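Local coordinates for Cbm77-rfpl (Ruminococcus flavefaciens, PDB 5FU5), which probably binds plant cell-wall polysaccharide, most likely pectin, as a family 77 carbohydrate-binding module of the Ruminococcus flavefaciens cellulosome, at residues V67-A72 with N107-E112; S20-A25 with T52-T57; G26-S31 with Q44-E49; F56-A61 with G96-T101. All coordinates share one frame; numbering follows the deposited sequence. Where two conformers were deposited one is given.

Overall arrangement
All four contacts lie in one curled antiparallel beta sheet; contacts 1, 2 and 4 join segments 27 to 35 residues apart in the chain, contact 3 segments 13 apart. Contacts 2 and 4 are the nearest neighbours, their centres about 9 Å apart: strand 53-58 has strand 23-29 on one edge and strand 96-101 on the other, and F56 and T57 serve both. Contact 3 continues strand 23-29 onto strand 40-47 and is nested in the loop that contact 2 closes. It meets contact 1, centre to centre about 11 Å away, where strand 40-47 borders strand 107-116. Contacts 3 and 4 are the farthest apart, about 21 Å between centres. Y22, I54, L46, L108 and M111 join contacts 1, 2 and 3 through apolar packing.

Contact 1: residues V67-A72 with N107-E112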
loop_
_atom_site.group_PDB
_atom_site.type_symbol
_atom_site.label_atom_id
_atom_site.label_comp_id
_atom_site.label_asym_id
_atom_site.label_seq_id
_atom_site.Cartn_x
_atom_site.Cartn_y
_atom_site.Cartn_z
ATOM N N VAL A 67 3.284 1.998 -3.086
ATOM C CA VAL A 67 4.505 2.124 -3.906
ATOM C C VAL A 67 4.953 0.732 -4.353
ATOM O O VAL A 67 5.167 -0.161 -3.493
ATOM C CB VAL A 67 5.643 2.799 -3.119
ATOM C CG1 VAL A 67 6.921 2.903 -3.956
ATOM C CG2 VAL A 67 5.207 4.141 -2.529
ATOM N N PHE A 68 5.040 0.536 -5.681
ATOM C CA PHE A 68 5.387 -0.727 -6.316
ATOM C C PHE A 68 6.744 -0.652 -7.061
ATOM O O PHE A 68 7.257 0.452 -7.330
ATOM C CB PHE A 68 4.291 -1.118 -7.320
ATOM C CG PHE A 68 2.929 -1.231 -6.716
ATOM C CD1 PHE A 68 2.139 -0.086 -6.509
ATOM C CD2 PHE A 68 2.405 -2.489 -6.370
ATOM C CE1 PHE A 68 0.865 -0.200 -6.003
ATOM C CE2 PHE A 68 1.110 -2.597 -5.859
ATOM C CZ PHE A 68 0.353 -1.455 -5.669
ATOM N N ALA A 69 7.282 -1.815 -7.437
ATOM C CA ALA A 69 8.422 -1.861 -8.374
ATOM C C ALA A 69 8.036 -1.410 -9.790
ATOM O O ALA A 69 8.845 -0.803 -10.506
ATOM C CB ALA A 69 9.031 -3.248 -8.427
ATOM N N GLU A 70 6.815 -1.776 -10.174
ATOM C CA GLU A 70 6.351 -1.662 -11.559
ATOM C C GLU A 70 5.733 -0.262 -11.802
ATOM O O GLU A 70 4.822 0.153 -11.078
ATOM C CB GLU A 70 5.305 -2.764 -11.804
ATOM C CG GLU A 70 5.853 -4.199 -11.722
ATOM C CD GLU A 70 5.919 -4.802 -10.316
ATOM O OE1 GLU A 70 5.467 -4.183 -9.351
ATOM O OE2 GLU A 70 6.432 -5.933 -10.192
ATOM N N ALA A 71 6.171 0.419 -12.865
ATOM C CA ALA A 71 5.704 1.772 -13.159
ATOM C C ALA A 71 4.164 1.851 -13.298
ATOM O O ALA A 71 3.549 2.805 -12.824
ATOM C CB ALA A 71 6.366 2.290 -14.434
ATOM N N ALA A 72 3.591 0.859 -13.979
ATOM C CA ALA A 72 2.126 0.752 -14.194
ATOM C C ALA A 72 1.445 -0.357 -13.399
ATOM O O ALA A 72 0.485 -0.980 -13.833
ATOM C CB ALA A 72 1.805 0.586 -15.669
ATOM N N ASN A 107 4.131 -5.933 -7.418
ATOM C CA ASN A 107 4.833 -6.191 -6.142
ATOM C C ASN A 107 4.946 -4.899 -5.321
ATOM O O ASN A 107 5.468 -3.904 -5.790
ATOM C CB ASN A 107 6.207 -6.807 -6.455
ATOM C CG ASN A 107 6.055 -8.161 -7.114
ATOM O OD1 ASN A 107 5.636 -9.127 -6.471
ATOM N ND2 ASN A 107 6.279 -8.210 -8.412
ATOM N N LEU A 108 4.375 -4.958 -4.112
ATOM C CA LEU A 108 4.143 -3.816 -3.245
ATOM C C LEU A 108 5.281 -3.634 -2.204
ATOM O O LEU A 108 5.563 -4.568 -1.446
ATOM C CB LEU A 108 2.805 -3.986 -2.537
ATOM C CG LEU A 108 2.360 -2.880 -1.548
ATOM C CD1 LEU A 108 2.214 -1.533 -2.250
ATOM C CD2 LEU A 108 1.123 -3.277 -0.796
ATOM N N PHE A 109 5.864 -2.439 -2.161
ATOM C CA PHE A 109 7.026 -2.186 -1.267
ATOM C C PHE A 109 6.791 -1.256 -0.086
ATOM O O PHE A 109 7.509 -1.320 0.931
ATOM C CB PHE A 109 8.210 -1.687 -2.094
ATOM C CG PHE A 109 8.817 -2.727 -3.000
ATOM C CD1 PHE A 109 8.208 -3.100 -4.194
ATOM C CD2 PHE A 109 10.031 -3.320 -2.716
ATOM C CE1 PHE A 109 8.752 -4.061 -5.004
ATOM C CE2 PHE A 109 10.593 -4.245 -3.557
ATOM C CZ PHE A 109 9.972 -4.627 -4.709
ATOM N N TYR A 110 5.812 -0.377 -0.176
ATOM C CA TYR A 110 5.585 0.656 0.840
ATOM C C TYR A 110 4.149 1.107 0.770
ATOM O O TYR A 110 3.579 1.180 -0.329
ATOM C CB TYR A 110 6.543 1.840 0.595
ATOM C CG TYR A 110 6.590 2.892 1.725
ATOM C CD1 TYR A 110 7.313 2.678 2.887
ATOM C CD2 TYR A 110 5.904 4.099 1.581
ATOM C CE1 TYR A 110 7.333 3.649 3.868
ATOM C CE2 TYR A 110 5.894 5.061 2.553
ATOM C CZ TYR A 110 6.616 4.857 3.675
ATOM O OH TYR A 110 6.569 5.877 4.613
ATOM N N MET A 111 3.588 1.447 1.911
ATOM C CA MET A 111 2.294 2.080 1.902
ATOM C C MET A 111 2.114 3.051 3.037
ATOM O O MET A 111 2.776 2.955 4.087
ATOM C CB MET A 111 1.177 1.046 1.831
ATOM C CG MET A 111 1.047 0.126 2.999
ATOM S SD MET A 111 -0.268 -1.109 2.810
ATOM C CE MET A 111 0.302 -2.008 4.233
ATOM N N GLU A 112 1.286 4.068 2.769
ATOM C CA GLU A 112 0.984 5.112 3.721
ATOM C C GLU A 112 -0.472 5.502 3.624
ATOM O O GLU A 112 -1.009 5.562 2.535
ATOM C CB GLU A 112 1.847 6.358 3.477
ATOM C CG GLU A 112 1.206 7.589 4.074
ATOM C CD GLU A 112 2.099 8.769 4.195
ATOM O OE1 GLU A 112 3.122 8.853 3.470
ATOM O OE2 GLU A 112 1.740 9.599 5.046
#
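V67 faces both F109 and Y110, the signature of a classic beta bulge, where the end of strand 62-68 pairs antiparallel with strand 107-116. F109 N donates to V67 O at 2.7 Å. A weak bond of 3.4 Å runs from Y110 N to V67 O, so one carbonyl serves two successive amides. V67 N gives its hydrogen to Y110 O. On this face the branched V67 fits against Y110, V67 CB to Y110 CB 3.9 Å. V67 CG2 lies near the plane of the tyrosine ring, at its edge.

Past the bulge the register has slipped by one, and F68 stands opposite L108. For L108, chi1 of 180° sets CG anti to the backbone N, and chi2 near 61° then turns CD1 over one face of the F68 ring, 4.0 Å from the centroid. In this CH-pi contact the branched leucine offers a methyl to the flat pi face of a buried phenylalanine. L66 backs the same leucine. Where the strand gives way to loop, A69 N still bonds to N107 O, and the small A69 CB sits 3.5 Å from F109 CE1.

E70 closes the pairing with its carboxylate. Its chain bends at chi2, and the two oxygens divide the work on a single residue: OE1 accepts from N107 N at 2.9 Å, while OE2 accepts from N107 ND2, also at 2.9 Å. Both donors approach from the syn side, N107 N tilted 34° out of the carboxylate plane and ND2 less.

Contact 2: residues S20-A25 with T52-T57; sequences SFYTIA and TSISFT
An antiparallel pairing of strands 23-29 and 53-58, with an aromatic cluster of F21, Y22 and F56 at one end, makes this contact. T23 and S55 form a hydrogen-bonded pair, T23 N to S55 O 2.8 Å and S55 N to T23 O 2.9 Å; A25 and S53 repeat the pattern, while I24 and I54 between them are a non-hydrogen-bonded pair. Small and hydroxyl side chains suit the face of T23, A25, S53 and S55, which is wholly or partly exposed, so that hydroxyls can bond water: one water links T23 O with S53 OG.

The face of I24 and I54 is apolar, and both isoleucines also touch L46. Y22 CD1 lies 3.9 Å from I54 CG2, and its ring turns an edge toward the face of F56 in an offset edge-to-face pair, centroids 5.4 Å apart and planes at 65°. A chi1 of 65° puts F56 CG between its backbone N and carbonyl carbon; the F56 and Y22 side chains lie side by side, pointing the same way. F21 crosses F56 at a slant, F21 CE2 3.6 Å from F56 CD2, the rings barely overlapping, and sets CD2 over the centre of one Y22 face. The phenolic end of Y22 bonds to Y8 O, and F21 stacks on the Y8 ring.

A second water bridges F21 O and T57 N beyond the direct backbone bonds. The whole is an antiparallel strand pair of a beta-sandwich module, its isoleucine face turned inward and its threonine and serine face outward.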
loop_
_atom_site.group_PDB
_atom_site.type_symbol
_atom_site.label_atom_id
_atom_site.label_comp_id
_atom_site.label_asym_id
_atom_site.label_seq_id
_atom_site.Cartn_x
_atom_site.Cartn_y
_atom_site.Cartn_z
ATOM N N SER A 20 0.127 -2.992 13.440
ATOM C CA SER A 20 -1.104 -2.875 14.231
ATOM C C SER A 20 -2.223 -2.225 13.417
ATOM O O SER A 20 -3.368 -2.557 13.605
ATOM C CB SER A 20 -0.879 -2.115 15.546
ATOM O OG SER A 20 -0.174 -0.928 15.309
ATOM N N PHE A 21 -1.877 -1.320 12.500
ATOM C CA PHE A 21 -2.858 -0.563 11.738
ATOM C C PHE A 21 -3.371 -1.392 10.526
ATOM O O PHE A 21 -4.587 -1.423 10.268
ATOM C CB PHE A 21 -2.261 0.760 11.263
ATOM C CG PHE A 21 -3.237 1.651 10.528
ATOM C CD1 PHE A 21 -4.051 2.508 11.245
ATOM C CD2 PHE A 21 -3.270 1.675 9.146
ATOM C CE1 PHE A 21 -4.921 3.358 10.605
ATOM C CE2 PHE A 21 -4.142 2.529 8.482
ATOM C CZ PHE A 21 -4.966 3.356 9.211
ATOM N N TYR A 22 -2.451 -2.001 9.793
ATOM C CA TYR A 22 -2.787 -2.829 8.644
ATOM C C TYR A 22 -2.850 -4.280 9.034
ATOM O O TYR A 22 -1.995 -4.773 9.754
ATOM C CB TYR A 22 -1.798 -2.637 7.530
ATOM C CG TYR A 22 -1.623 -1.206 7.042
ATOM C CD1 TYR A 22 -2.505 -0.659 6.101
ATOM C CD2 TYR A 22 -0.596 -0.360 7.509
ATOM C CE1 TYR A 22 -2.363 0.634 5.642
ATOM C CE2 TYR A 22 -0.456 0.922 7.052
ATOM C CZ TYR A 22 -1.344 1.435 6.112
ATOM O OH TYR A 22 -1.219 2.706 5.622
ATOM N N THR A 23 -3.866 -4.977 8.571
ATOM C CA THR A 23 -3.947 -6.429 8.691
ATOM C C THR A 23 -3.558 -7.013 7.350
ATOM O O THR A 23 -4.309 -6.889 6.370
ATOM C CB THR A 23 -5.323 -6.879 9.142
ATOM O OG1 THR A 23 -5.614 -6.296 10.424
ATOM C CG2 THR A 23 -5.394 -8.372 9.223
ATOM N N ILE A 24 -2.360 -7.589 7.280
ATOM C CA ILE A 24 -1.750 -8.025 6.029
ATOM C C ILE A 24 -1.788 -9.518 5.928
ATOM O O ILE A 24 -1.220 -10.227 6.769
ATOM C CB ILE A 24 -0.259 -7.500 5.965
ATOM C CG1 ILE A 24 -0.234 -5.967 6.061
ATOM C CG2 ILE A 24 0.402 -7.946 4.668
ATOM C CD1 ILE A 24 1.104 -5.376 6.437
ATOM N N ALA A 25 -2.452 -10.023 4.874
ATOM C CA ALA A 25 -2.481 -11.426 4.532
ATOM C C ALA A 25 -1.792 -11.634 3.191
ATOM O O ALA A 25 -2.299 -11.232 2.132
ATOM C CB ALA A 25 -3.895 -11.928 4.473
ATOM N N THR A 52 -4.106 -12.454 -1.706
ATOM C CA THR A 52 -3.506 -11.372 -0.896
ATOM C C THR A 52 -4.531 -10.329 -0.518
ATOM O O THR A 52 -5.382 -9.904 -1.348
ATOM C CB THR A 52 -2.379 -10.700 -1.692
ATOM O OG1 THR A 52 -1.469 -11.697 -2.123
ATOM C CG2 THR A 52 -1.671 -9.646 -0.909
ATOM N N SER A 53 -4.457 -9.852 0.730
ATOM C CA SER A 53 -5.311 -8.745 1.162
ATOM C C SER A 53 -4.670 -7.930 2.244
ATOM O O SER A 53 -3.864 -8.447 3.060
ATOM C CB SER A 53 -6.682 -9.203 1.628
ATOM O OG SER A 53 -6.583 -9.936 2.830
ATOM N N ILE A 54 -4.944 -6.651 2.194
ATOM C CA ILE A 54 -4.533 -5.720 3.265
ATOM C C ILE A 54 -5.792 -4.970 3.677
ATOM O O ILE A 54 -6.433 -4.296 2.822
ATOM C CB ILE A 54 -3.479 -4.729 2.786
ATOM C CG1 ILE A 54 -2.247 -5.450 2.252
ATOM C CG2 ILE A 54 -3.122 -3.778 3.904
ATOM C CD1 ILE A 54 -1.510 -4.636 1.240
ATOM N N SER A 55 -6.159 -5.092 4.957
ATOM C CA SER A 55 -7.274 -4.374 5.514
ATOM C C SER A 55 -6.825 -3.349 6.539
ATOM O O SER A 55 -5.818 -3.537 7.213
ATOM C CB SER A 55 -8.216 -5.366 6.158
ATOM O OG SER A 55 -8.602 -6.327 5.198
ATOM N N PHE A 56 -7.590 -2.284 6.660
ATOM C CA PHE A 56 -7.385 -1.240 7.657
ATOM C C PHE A 56 -8.654 -0.434 7.795
ATOM O O PHE A 56 -9.501 -0.438 6.890
ATOM C CB PHE A 56 -6.213 -0.341 7.321
ATOM C CG PHE A 56 -6.379 0.481 6.068
ATOM C CD1 PHE A 56 -6.130 -0.082 4.831
ATOM C CD2 PHE A 56 -6.772 1.812 6.126
ATOM C CE1 PHE A 56 -6.226 0.682 3.672
ATOM C CE2 PHE A 56 -6.901 2.571 4.953
ATOM C CZ PHE A 56 -6.647 1.999 3.742
ATOM N N THR A 57 -8.748 0.284 8.911
ATOM C CA THR A 57 -9.822 1.216 9.177
ATOM C C THR A 57 -9.238 2.627 9.192
ATOM O O THR A 57 -8.383 2.964 10.015
ATOM C CB THR A 57 -10.571 0.881 10.473
ATOM O OG1 THR A 57 -11.130 -0.428 10.404
ATOM C CG2 THR A 57 -11.740 1.887 10.705
HETATM O O HOH W 1 -6.744 0.139 11.009
HETATM O O HOH W 2 -6.242 -8.706 5.308
#

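Contact 3: residues G26-S31 with Q44-E49; sequences GNLSTS and QCLKME
N27 and E49 cross at about a right angle, their amide and carboxylate planes 81° apart, where strands 23-29 and 40-47 pair antiparallel. N27 ND2 nevertheless keeps E49 OE1 in its own amide plane and makes a straight bond of 3.0 Å, meeting the oxygen on its syn side but 23° out of the carboxylate plane. A water gives OE1 another hydrogen and also joins N27 N to K47 O. Polar asparagine and glutamate suit this largely exposed position; K47 NZ and E49 OE2 make a long salt bridge.

K47 runs its aliphatic part beside strand 23-29: its CG is 3.7 Å from S29 CB, and its CE approaches N27 CB at 3.9 Å. Q44 crosses L28 obliquely. Its CG stands anti to the backbone N (chi1 177°), near S29 O; its CD lies 4.0 Å from L28 CD1, and its CB 3.8 Å from T30 CG2. An alanine at Q44 would keep that CB contact but would probably open a gap beside L28 CD1, where CD now lies, and remove CG from beside S29 O.

Between the strands, S29 and C45 exchange two backbone hydrogen bonds, L28 and L46 form a non-hydrogen-bonded pair, and K47 N bonds to N27 O. G26 suits its place because its backbone angles would jam a CB against the preceding carbonyl, and L46 CD1 lies close by. S29 OG accepts from S31 N, an ST turn at the strand's end. L28 and L46 lean on F12 of helix 12-15, whereas C45 and K47 pack on N107 of the neighbouring strand 107-116.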
loop_
_atom_site.group_PDB
_atom_site.type_symbol
_atom_site.label_atom_id
_atom_site.label_comp_id
_atom_site.label_asym_id
_atom_site.label_seq_id
_atom_site.Cartn_x
_atom_site.Cartn_y
_atom_site.Cartn_z
ATOM N N GLY A 26 -0.600 -12.199 3.233
ATOM C CA GLY A 26 0.142 -12.464 2.017
ATOM C C GLY A 26 1.594 -12.811 2.310
ATOM O O GLY A 26 1.974 -13.038 3.489
ATOM N N ASN A 27 2.372 -12.848 1.238
ATOM C CA ASN A 27 3.685 -13.437 1.186
ATOM C C ASN A 27 4.734 -12.489 0.668
ATOM O O ASN A 27 4.520 -11.735 -0.302
ATOM C CB ASN A 27 3.628 -14.674 0.274
ATOM C CG ASN A 27 2.568 -15.608 0.733
ATOM O OD1 ASN A 27 2.591 -16.054 1.882
ATOM N ND2 ASN A 27 1.596 -15.882 -0.124
ATOM N N LEU A 28 5.862 -12.500 1.387
ATOM C CA LEU A 28 6.976 -11.637 1.086
ATOM C C LEU A 28 7.946 -12.215 0.067
ATOM O O LEU A 28 8.091 -13.430 -0.043
ATOM C CB LEU A 28 7.738 -11.312 2.385
ATOM C CG LEU A 28 6.894 -10.664 3.491
ATOM C CD1 LEU A 28 7.613 -10.702 4.846
ATOM C CD2 LEU A 28 6.546 -9.240 3.095
ATOM N N SER A 29 8.644 -11.324 -0.643
ATOM C CA SER A 29 9.689 -11.760 -1.572
ATOM C C SER A 29 10.820 -10.718 -1.666
ATOM O O SER A 29 10.572 -9.539 -1.477
ATOM C CB SER A 29 9.088 -12.036 -2.967
ATOM O OG SER A 29 10.053 -12.402 -3.897
ATOM N N THR A 30 12.022 -11.215 -1.966
ATOM C CA THR A 30 13.159 -10.376 -2.331
ATOM C C THR A 30 13.648 -10.662 -3.746
ATOM O O THR A 30 14.705 -10.182 -4.133
ATOM C CB THR A 30 14.310 -10.524 -1.318
ATOM O OG1 THR A 30 14.676 -11.892 -1.216
ATOM C CG2 THR A 30 13.853 -10.011 0.012
ATOM N N SER A 31 12.787 -11.295 -4.554
ATOM C CA SER A 31 13.150 -11.715 -5.904
ATOM C C SER A 31 12.461 -10.898 -7.000
ATOM O O SER A 31 12.497 -11.292 -8.180
ATOM C CB SER A 31 12.824 -13.199 -6.044
ATOM O OG SER A 31 13.537 -13.930 -5.058
ATOM N N GLN A 44 12.305 -5.757 -0.159
ATOM C CA GLN A 44 11.416 -6.855 0.183
ATOM C C GLN A 44 9.991 -6.376 -0.003
ATOM O O GLN A 44 9.572 -5.380 0.589
ATOM C CB GLN A 44 11.631 -7.366 1.608
ATOM C CG GLN A 44 10.678 -8.463 2.001
ATOM C CD GLN A 44 10.954 -8.956 3.391
ATOM O OE1 GLN A 44 10.677 -8.249 4.398
ATOM N NE2 GLN A 44 11.464 -10.136 3.476
ATOM N N CYS A 45 9.230 -7.106 -0.849
ATOM C CA CYS A 45 7.855 -6.716 -1.163
ATOM C C CYS A 45 6.845 -7.732 -0.674
ATOM O O CYS A 45 7.192 -8.876 -0.375
ATOM C CB CYS A 45 7.754 -6.585 -2.671
ATOM S SG CYS A 45 8.099 -8.085 -3.617
ATOM N N LEU A 46 5.581 -7.287 -0.672
ATOM C CA LEU A 46 4.422 -8.157 -0.619
ATOM C C LEU A 46 4.041 -8.444 -2.096
ATOM O O LEU A 46 3.809 -7.512 -2.870
ATOM C CB LEU A 46 3.295 -7.477 0.117
ATOM C CG LEU A 46 2.069 -8.343 0.426
ATOM C CD1 LEU A 46 2.395 -9.231 1.620
ATOM C CD2 LEU A 46 0.856 -7.461 0.690
ATOM N N LYS A 47 4.060 -9.716 -2.445
ATOM C CA LYS A 47 3.631 -10.138 -3.786
ATOM C C LYS A 47 2.122 -9.918 -3.877
ATOM O O LYS A 47 1.391 -10.253 -2.947
ATOM C CB LYS A 47 3.991 -11.595 -4.030
ATOM C CG LYS A 47 5.500 -11.893 -3.984
ATOM C CD LYS A 47 5.844 -13.350 -4.295
ATOM C CE LYS A 47 5.414 -14.297 -3.218
ATOM N NZ LYS A 47 5.877 -15.707 -3.422
ATOM N N MET A 48 1.656 -9.329 -4.988
ATOM C CA MET A 48 0.205 -9.174 -5.164
ATOM C C MET A 48 -0.335 -10.429 -5.815
ATOM O O MET A 48 -0.256 -10.578 -7.018
ATOM C CB MET A 48 -0.148 -7.913 -5.922
ATOM C CG MET A 48 0.415 -6.659 -5.297
ATOM S SD MET A 48 -0.448 -6.023 -3.840
ATOM C CE MET A 48 -0.722 -7.397 -2.771
ATOM N N GLU A 49 -0.833 -11.351 -4.984
ATOM C CA GLU A 49 -1.319 -12.643 -5.456
ATOM C C GLU A 49 -2.819 -12.772 -5.255
ATOM O O GLU A 49 -3.466 -11.947 -4.590
ATOM C CB GLU A 49 -0.592 -13.779 -4.732
ATOM C CG GLU A 49 0.944 -13.741 -4.849
ATOM C CD GLU A 49 1.636 -14.724 -3.923
ATOM O OE1 GLU A 49 1.704 -14.434 -2.734
ATOM O OE2 GLU A 49 2.106 -15.773 -4.359
HETATM O O HOH W 3 1.052 -12.235 -1.227
#

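Contact 4: residues F56-A61 with G96-T101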
loop_
_atom_site.group_PDB
_atom_site.type_symbol
_atom_site.label_atom_id
_atom_site.label_comp_id
_atom_site.label_asym_id
_atom_site.label_seq_id
_atom_site.Cartn_x
_atom_site.Cartn_y
_atom_site.Cartn_z
ATOM N N PHE A 56 -7.590 -2.284 6.660
ATOM C CA PHE A 56 -7.385 -1.240 7.657
ATOM C C PHE A 56 -8.654 -0.434 7.795
ATOM O O PHE A 56 -9.501 -0.438 6.890
ATOM C CB PHE A 56 -6.213 -0.341 7.321
ATOM C CG PHE A 56 -6.379 0.481 6.068
ATOM C CD1 PHE A 56 -6.130 -0.082 4.831
ATOM C CD2 PHE A 56 -6.772 1.812 6.126
ATOM C CE1 PHE A 56 -6.226 0.682 3.672
ATOM C CE2 PHE A 56 -6.901 2.571 4.953
ATOM C CZ PHE A 56 -6.647 1.999 3.742
ATOM N N THR A 57 -8.748 0.284 8.911
ATOM C CA THR A 57 -9.822 1.216 9.177
ATOM C C THR A 57 -9.238 2.627 9.192
ATOM O O THR A 57 -8.383 2.964 10.015
ATOM C CB THR A 57 -10.571 0.881 10.473
ATOM O OG1 THR A 57 -11.130 -0.428 10.404
ATOM C CG2 THR A 57 -11.740 1.887 10.705
ATOM N N ALA A 58 -9.639 3.428 8.196
ATOM C CA ALA A 58 -9.274 4.825 8.130
ATOM C C ALA A 58 -9.968 5.543 9.258
ATOM O O ALA A 58 -11.196 5.515 9.324
ATOM C CB ALA A 58 -9.670 5.458 6.787
ATOM N N PRO A 59 -9.211 6.229 10.144
ATOM C CA PRO A 59 -9.871 6.938 11.237
ATOM C C PRO A 59 -10.552 8.264 10.847
ATOM O O PRO A 59 -11.389 8.786 11.600
ATOM C CB PRO A 59 -8.730 7.210 12.198
ATOM C CG PRO A 59 -7.512 7.215 11.390
ATOM C CD PRO A 59 -7.751 6.289 10.253
ATOM N N SER A 60 -10.170 8.761 9.651
ATOM C CA SER A 60 -10.760 9.900 9.029
ATOM C C SER A 60 -10.471 9.825 7.532
ATOM O O SER A 60 -9.663 9.008 7.101
ATOM C CB SER A 60 -10.242 11.196 9.634
ATOM O OG SER A 60 -8.827 11.271 9.545
ATOM N N ALA A 61 -11.142 10.698 6.758
ATOM C CA ALA A 61 -10.888 10.728 5.320
ATOM C C ALA A 61 -9.445 11.181 5.073
ATOM O O ALA A 61 -8.809 11.840 5.906
ATOM C CB ALA A 61 -11.849 11.661 4.629
ATOM N N GLY A 96 -13.449 4.804 7.553
ATOM C CA GLY A 96 -14.049 3.487 7.633
ATOM C C GLY A 96 -13.171 2.401 7.101
ATOM O O GLY A 96 -11.981 2.621 6.794
ATOM N N ALA A 97 -13.746 1.201 7.032
ATOM C CA ALA A 97 -12.997 -0.005 6.675
ATOM C C ALA A 97 -12.677 -0.013 5.193
ATOM O O ALA A 97 -13.523 0.351 4.370
ATOM C CB ALA A 97 -13.765 -1.264 7.042
ATOM N N HIS A 98 -11.438 -0.389 4.870
ATOM C CA HIS A 98 -10.977 -0.556 3.474
ATOM C C HIS A 98 -10.160 -1.818 3.302
ATOM O O HIS A 98 -9.561 -2.323 4.255
ATOM C CB HIS A 98 -10.137 0.654 3.035
ATOM C CG HIS A 98 -10.884 1.936 3.172
ATOM N ND1 HIS A 98 -11.910 2.280 2.315
ATOM C CD2 HIS A 98 -10.815 2.924 4.084
ATOM C CE1 HIS A 98 -12.421 3.441 2.685
ATOM N NE2 HIS A 98 -11.790 3.837 3.779
ATOM N N THR A 99 -10.087 -2.291 2.074
ATOM C CA THR A 99 -9.378 -3.505 1.725
ATOM C C THR A 99 -8.672 -3.352 0.387
ATOM O O THR A 99 -9.290 -2.910 -0.595
ATOM C CB THR A 99 -10.328 -4.729 1.670
ATOM O OG1 THR A 99 -11.235 -4.710 2.774
ATOM C CG2 THR A 99 -9.555 -6.055 1.683
ATOM N N ILE A 100 -7.397 -3.742 0.354
ATOM C CA ILE A 100 -6.585 -3.737 -0.850
ATOM C C ILE A 100 -6.397 -5.193 -1.264
ATOM O O ILE A 100 -5.965 -6.039 -0.451
ATOM C CB ILE A 100 -5.218 -3.085 -0.602
ATOM C CG1 ILE A 100 -5.366 -1.691 0.062
ATOM C CG2 ILE A 100 -4.382 -3.070 -1.886
ATOM C CD1 ILE A 100 -4.077 -1.225 0.774
ATOM N N THR A 101 -6.687 -5.499 -2.525
ATOM C CA THR A 101 -6.523 -6.841 -3.072
ATOM C C THR A 101 -5.876 -6.732 -4.489
ATOM O O THR A 101 -5.608 -5.619 -5.002
ATOM C CB THR A 101 -7.897 -7.544 -3.137
ATOM O OG1 THR A 101 -8.784 -6.731 -3.917
ATOM C CG2 THR A 101 -8.462 -7.762 -1.757
#
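The F56 ring lies under H98 CB, which sits over one face toward the rim, 4.1 Å from the centroid and 23° off the normal: a CH-pi contact between antiparallel strands 53-58 and 96-101 of the sheet. The two rings themselves stand obliquely, planes at 44°. I100 CD1 comes to the edge of the F56 ring, 4.1 Å from F56 CE1, and L64 and L93 add further apolar contacts, so a large flat side chain suits this buried spot. An alanine at F56 would probably leave H98 CB and I100 CD1 without their partner and open a gap in the packing.

H98 CG stands anti to its carbonyl carbon (chi1 -57°), on the side of A58. The single methyl of A58 fits at the edge of the H98 ring, A58 CB 3.9 Å from H98 CD2, and G96 O lies 3.7 Å from A58 CB. Both imidazole nitrogens are held from outside the pair, ND1 by D78 OD2 and NE2 by A94 O, which fixes the rotation of the ring and suits a histidine to a buried position.

The backbones pair F56 with H98 and A58 with G96. H98 N meets F56 O at 2.8 Å. At G96's backbone angles a CB would collide with the preceding carbonyl O, so glycine fits. A58 N donates to G96 O from above the carbonyl plane, while G96 N donates to A58 O at 3.0 Å, in the carbonyl plane and on a lone pair of that oxygen.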